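Local coordinates for protein putative Nitroreductase (Anabaena variabilis ATCC 29413, PDB 3EO7) that binds flavin mononucleotide and probably works as an FMN-dependent oxidoreductase of the nitroreductase family, at residues His12-Glu15 with Arg16-Asp20; Gly68-Trp71 with Gln72-Ser75. All coordinates share one frame; numbering follows the deposited sequence.

Overall arrangement
Both contacts are short-range, made between neighbours along the chain, one at the end of a helix and one inside a helix, yet they sit on opposite sides of the chain's centre, with their own centres about 44 Å apart. Contact 1 lies where helix 9-16 ends and the chain runs into a loop; contact 2 lies inside helix 66-82, where the backbone bonds continue unbroken. Each is partly buried, and in each the polar ends find further partners in other parts of the chain. The chemistry follows the place: at the helix end, polar and charged groups pair with one another and with the last carbonyls of the helix, whereas in mid-helix two tryptophans and a leucine form an apolar cluster.

Contact 1: His12-Glu15 with Arg16-Asp20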
loop_
_atom_site.group_PDB
_atom_site.type_symbol
_atom_site.label_atom_id
_atom_site.label_comp_id
_atom_site.label_asym_id
_atom_site.label_seq_id
_atom_site.Cartn_x
_atom_site.Cartn_y
_atom_site.Cartn_z
ATOM N N HIS A 12 -0.257 12.809 17.755
ATOM C CA HIS A 12 0.799 13.826 17.805
ATOM C C HIS A 12 1.642 13.760 16.525
ATOM O O HIS A 12 1.925 14.793 15.901
ATOM C CB HIS A 12 1.657 13.596 19.057
ATOM C CG HIS A 12 2.774 14.577 19.240
ATOM N ND1 HIS A 12 2.545 15.909 19.533
ATOM C CD2 HIS A 12 4.121 14.410 19.250
ATOM C CE1 HIS A 12 3.707 16.526 19.669
ATOM N NE2 HIS A 12 4.674 15.638 19.526
ATOM N N TYR A 13 2.058 12.550 16.177
ATOM C CA TYR A 13 2.804 12.295 14.938
ATOM C C TYR A 13 2.020 12.898 13.741
ATOM O O TYR A 13 2.558 13.632 12.909
ATOM C CB TYR A 13 3.076 10.765 14.720
ATOM C CG TYR A 13 3.681 10.585 13.354
ATOM C CD1 TYR A 13 5.040 10.729 13.154
ATOM C CD2 TYR A 13 2.879 10.413 12.258
ATOM C CE1 TYR A 13 5.591 10.705 11.886
ATOM C CE2 TYR A 13 3.409 10.390 10.963
ATOM C CZ TYR A 13 4.771 10.536 10.773
ATOM O OH TYR A 13 5.279 10.547 9.471
ATOM N N HIS A 14 0.742 12.576 13.662
ATOM C CA HIS A 14 -0.076 13.060 12.554
ATOM C C HIS A 14 -0.100 14.586 12.504
ATOM O O HIS A 14 0.164 15.191 11.480
ATOM C CB HIS A 14 -1.489 12.526 12.641
ATOM C CG HIS A 14 -2.233 12.673 11.355
ATOM N ND1 HIS A 14 -1.903 11.940 10.238
ATOM C CD2 HIS A 14 -3.239 13.501 10.992
ATOM C CE1 HIS A 14 -2.704 12.295 9.246
ATOM N NE2 HIS A 14 -3.528 13.231 9.677
ATOM N N GLU A 15 -0.359 15.201 13.649
ATOM C CA GLU A 15 -0.418 16.646 13.738
ATOM C C GLU A 15 0.908 17.278 13.300
ATOM O O GLU A 15 0.934 18.240 12.514
ATOM C CB GLU A 15 -0.757 17.051 15.177
ATOM C CG GLU A 15 -0.964 18.558 15.340
ATOM C CD GLU A 15 -2.159 19.113 14.511
ATOM O OE1 GLU A 15 -3.090 18.341 14.214
ATOM O OE2 GLU A 15 -2.158 20.322 14.170
ATOM N N ARG A 16 2.007 16.733 13.792
ATOM C CA ARG A 16 3.338 17.237 13.451
ATOM C C ARG A 16 3.790 17.082 12.004
ATOM O O ARG A 16 4.748 17.755 11.565
ATOM C CB ARG A 16 4.384 16.636 14.408
ATOM C CG ARG A 16 4.196 17.339 15.749
ATOM C CD ARG A 16 5.223 17.219 16.683
ATOM N NE ARG A 16 6.583 17.467 16.196
ATOM C CZ ARG A 16 7.610 16.993 16.883
ATOM N NH1 ARG A 16 7.367 16.347 18.007
ATOM N NH2 ARG A 16 8.851 17.134 16.464
ATOM N N THR A 17 3.090 16.269 11.251
ATOM C CA THR A 17 3.479 15.963 9.876
ATOM C C THR A 17 2.518 16.497 8.811
ATOM O O THR A 17 2.681 16.236 7.623
ATOM C CB THR A 17 3.713 14.451 9.703
ATOM O OG1 THR A 17 2.580 13.702 10.158
ATOM C CG2 THR A 17 4.967 14.029 10.505
ATOM N N LYS A 18 1.528 17.254 9.260
ATOM C CA LYS A 18 0.585 17.902 8.344
ATOM C C LYS A 18 1.350 18.994 7.607
ATOM O O LYS A 18 2.406 19.436 8.069
ATOM C CB LYS A 18 -0.516 18.588 9.159
ATOM C CG LYS A 18 -1.419 17.643 9.948
ATOM C CD LYS A 18 -2.570 18.324 10.628
ATOM C CE LYS A 18 -3.542 17.312 11.215
ATOM N NZ LYS A 18 -4.643 17.956 12.044
ATOM N N TYR A 19 0.793 19.464 6.493
ATOM C CA TYR A 19 1.274 20.691 5.862
ATOM C C TYR A 19 0.226 21.741 6.187
ATOM O O TYR A 19 -0.977 21.446 6.184
ATOM C CB TYR A 19 1.395 20.575 4.361
ATOM C CG TYR A 19 2.529 19.710 3.906
ATOM C CD1 TYR A 19 3.825 20.215 3.794
ATOM C CD2 TYR A 19 2.300 18.385 3.573
ATOM C CE1 TYR A 19 4.868 19.380 3.348
ATOM C CE2 TYR A 19 3.326 17.571 3.146
ATOM C CZ TYR A 19 4.593 18.074 3.020
ATOM O OH TYR A 19 5.559 17.181 2.602
ATOM N N ASP A 20 0.709 22.940 6.494
ATOM C CA ASP A 20 -0.099 24.089 6.855
ATOM C C ASP A 20 0.220 25.228 5.871
ATOM O O ASP A 20 1.387 25.594 5.687
ATOM C CB ASP A 20 0.289 24.481 8.271
ATOM C CG ASP A 20 -0.347 25.778 8.750
ATOM O OD1 ASP A 20 -1.121 26.443 8.028
ATOM O OD2 ASP A 20 -0.043 26.115 9.911
HETATM O O HOH W 1 -4.685 21.026 13.539
#
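With CG anti to the backbone N in His12 (chi1 -179°), its ring lies beside Arg16, whose CD rests over one face; the bend at chi3 (48°) then carries the guanidinium round to the ring nitrogen. Arg16 NH1 gives a nearly straight hydrogen bond to His12 NE2 at 3.2 Å, in the guanidinium plane but 32° out of the imidazole plane, and Arg16 CG makes a CH-pi contact over the imidazole face. The same NH1 also bonds to Val265 O, while NH2 forms a salt bridge with Asp267. One residue on, Thr17 lays its methyl CG2 over the Tyr13 ring, 3.9 Å from the centroid, and turns OG1 inward to two carbonyls, 2.8 Å from Tyr13 O and 3.1 Å from His14 O. These contacts mark the C-terminal end of helix 9-16: Arg16 N still bonds to His12 O at 2.9 Å, but Thr17 N turns to His14 O, above the carbonyl plane, and Lys18 N has a weak bond to Glu15 O. Arg183 of helix 181-202 reaches this end too, bonding to Thr17 OG1 and His14 O, so its charge probably offsets the negative end of the helix dipole. The Lys18 chain runs extended past His14, whose CD2 lies 3.8 Å from Lys18 CE. Its NZ meets Glu15 OE1 on the syn side, somewhat out of the carboxylate plane, at 2.7 Å in a salt bridge, and Asp487 supplies a second carboxylate. A water donates to Glu15 OE2 at 2.7 Å and accepts a weak bond from Lys18 NZ.

Contact 2: Gly68-Trp71 with Gln72-Ser75; sequences GQWW and QRLS
Leu74 fits against two indoles at once: its CD2 methyl is 3.8 Å from Trp70 CH2 and equally 3.8 Å from Trp71 CZ3, while its CB lies over a face of the Trp70 ring. The two tryptophans themselves form an edge-to-face pair, Trp70 CZ3 standing 3.6 Å above the plane of the Trp71 ring, over its centre. Trp70 turns CG anti to the backbone N (chi1 -174°), which sets its indole beside Leu74, the two side chains pointing the same way. Leu162 of strand 162-169 touches Trp70 and Leu74, so this flank of helix 66-82 packs on the seven-stranded antiparallel sheet. Regular i to i+4 backbone bonds run beneath, such as Leu74 N to Trp70 O at 3.1 Å. At the opposite end of the Trp70 indole, Arg73 NH1 approaches the ring edge at CD1, 3.9 Å away, with the guanidinium plane almost perpendicular to the ring (89°); its NE bonds to Thr203 O and its NH2 forms a salt bridge with Asp239. A leucine in place of Arg73 would probably leave Asp239 without its cationic mate and Thr203 O without that donor. The looser side belongs to exposed Gln69 and to Gln72, whose aliphatic chain lies against Gly68 O (CG 3.3 Å); a water donates to Gln69 O at 2.9 Å and more weakly to Gln72 OE1 at 3.4 Å.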
loop_
_atom_site.group_PDB
_atom_site.type_symbol
_atom_site.label_atom_id
_atom_site.label_comp_id
_atom_site.label_asym_id
_atom_site.label_seq_id
_atom_site.Cartn_x
_atom_site.Cartn_y
_atom_site.Cartn_z
ATOM N N GLY A 68 10.565 -26.475 -12.453
ATOM C CA GLY A 68 10.621 -25.229 -13.229
ATOM C C GLY A 68 9.305 -24.453 -13.144
ATOM O O GLY A 68 9.314 -23.205 -13.068
ATOM N N GLN A 69 8.173 -25.179 -13.173
ATOM C CA GLN A 69 6.865 -24.534 -13.069
ATOM C C GLN A 69 6.770 -23.832 -11.712
ATOM O O GLN A 69 6.228 -22.743 -11.623
ATOM C CB GLN A 69 5.719 -25.525 -13.217
ATOM C CG GLN A 69 5.638 -26.186 -14.588
ATOM C CD GLN A 69 4.697 -27.386 -14.583
ATOM O OE1 GLN A 69 3.709 -27.403 -13.842
ATOM N NE2 GLN A 69 4.999 -28.389 -15.399
ATOM N N TRP A 70 7.347 -24.433 -10.671
ATOM C CA TRP A 70 7.296 -23.782 -9.362
ATOM C C TRP A 70 8.121 -22.493 -9.360
ATOM O O TRP A 70 7.640 -21.430 -8.943
ATOM C CB TRP A 70 7.720 -24.713 -8.224
ATOM C CG TRP A 70 7.480 -23.968 -6.977
ATOM C CD1 TRP A 70 6.258 -23.700 -6.397
ATOM C CD2 TRP A 70 8.447 -23.209 -6.240
ATOM N NE1 TRP A 70 6.424 -22.841 -5.326
ATOM C CE2 TRP A 70 7.758 -22.553 -5.189
ATOM C CE3 TRP A 70 9.831 -23.043 -6.345
ATOM C CZ2 TRP A 70 8.418 -21.754 -4.253
ATOM C CZ3 TRP A 70 10.473 -22.257 -5.424
ATOM C CH2 TRP A 70 9.774 -21.628 -4.390
ATOM N N TRP A 71 9.349 -22.574 -9.851
ATOM C CA TRP A 71 10.224 -21.402 -9.893
ATOM C C TRP A 71 9.608 -20.298 -10.754
ATOM O O TRP A 71 9.774 -19.130 -10.426
ATOM C CB TRP A 71 11.628 -21.748 -10.368
ATOM C CG TRP A 71 12.467 -22.429 -9.309
ATOM C CD1 TRP A 71 12.809 -23.747 -9.245
ATOM C CD2 TRP A 71 13.000 -21.814 -8.134
ATOM N NE1 TRP A 71 13.567 -23.980 -8.114
ATOM C CE2 TRP A 71 13.697 -22.812 -7.418
ATOM C CE3 TRP A 71 13.013 -20.505 -7.651
ATOM C CZ2 TRP A 71 14.363 -22.546 -6.227
ATOM C CZ3 TRP A 71 13.671 -20.238 -6.469
ATOM C CH2 TRP A 71 14.336 -21.260 -5.771
ATOM N N GLN A 72 8.926 -20.648 -11.845
ATOM C CA GLN A 72 8.234 -19.655 -12.693
ATOM C C GLN A 72 7.193 -18.881 -11.890
ATOM O O GLN A 72 7.066 -17.674 -12.033
ATOM C CB GLN A 72 7.503 -20.284 -13.874
ATOM C CG GLN A 72 8.370 -20.722 -15.038
ATOM C CD GLN A 72 7.582 -21.529 -16.083
ATOM O OE1 GLN A 72 6.366 -21.341 -16.247
ATOM N NE2 GLN A 72 8.277 -22.435 -16.785
ATOM N N ARG A 73 6.458 -19.580 -11.042
ATOM C CA ARG A 73 5.448 -18.927 -10.220
ATOM C C ARG A 73 6.088 -17.956 -9.229
ATOM O O ARG A 73 5.627 -16.832 -9.100
ATOM C CB ARG A 73 4.600 -19.974 -9.483
ATOM C CG ARG A 73 3.795 -20.894 -10.394
ATOM C CD ARG A 73 3.259 -22.070 -9.591
ATOM N NE ARG A 73 2.238 -21.612 -8.654
ATOM C CZ ARG A 73 1.845 -22.266 -7.570
ATOM N NH1 ARG A 73 2.423 -23.418 -7.222
ATOM N NH2 ARG A 73 0.904 -21.748 -6.809
ATOM N N LEU A 74 7.161 -18.375 -8.541
ATOM C CA LEU A 74 7.830 -17.465 -7.579
ATOM C C LEU A 74 8.457 -16.257 -8.306
ATOM O O LEU A 74 8.370 -15.111 -7.861
ATOM C CB LEU A 74 8.937 -18.211 -6.787
ATOM C CG LEU A 74 9.648 -17.317 -5.729
ATOM C CD1 LEU A 74 8.645 -16.816 -4.676
ATOM C CD2 LEU A 74 10.855 -18.079 -5.097
ATOM N N SER A 75 9.086 -16.529 -9.441
ATOM C CA SER A 75 9.744 -15.484 -10.243
ATOM C C SER A 75 8.725 -14.436 -10.691
ATOM O O SER A 75 8.925 -13.218 -10.551
ATOM C CB SER A 75 10.445 -16.127 -11.446
ATOM O OG SER A 75 11.035 -15.151 -12.288
HETATM O O HOH W 2 4.284 -22.021 -13.652
#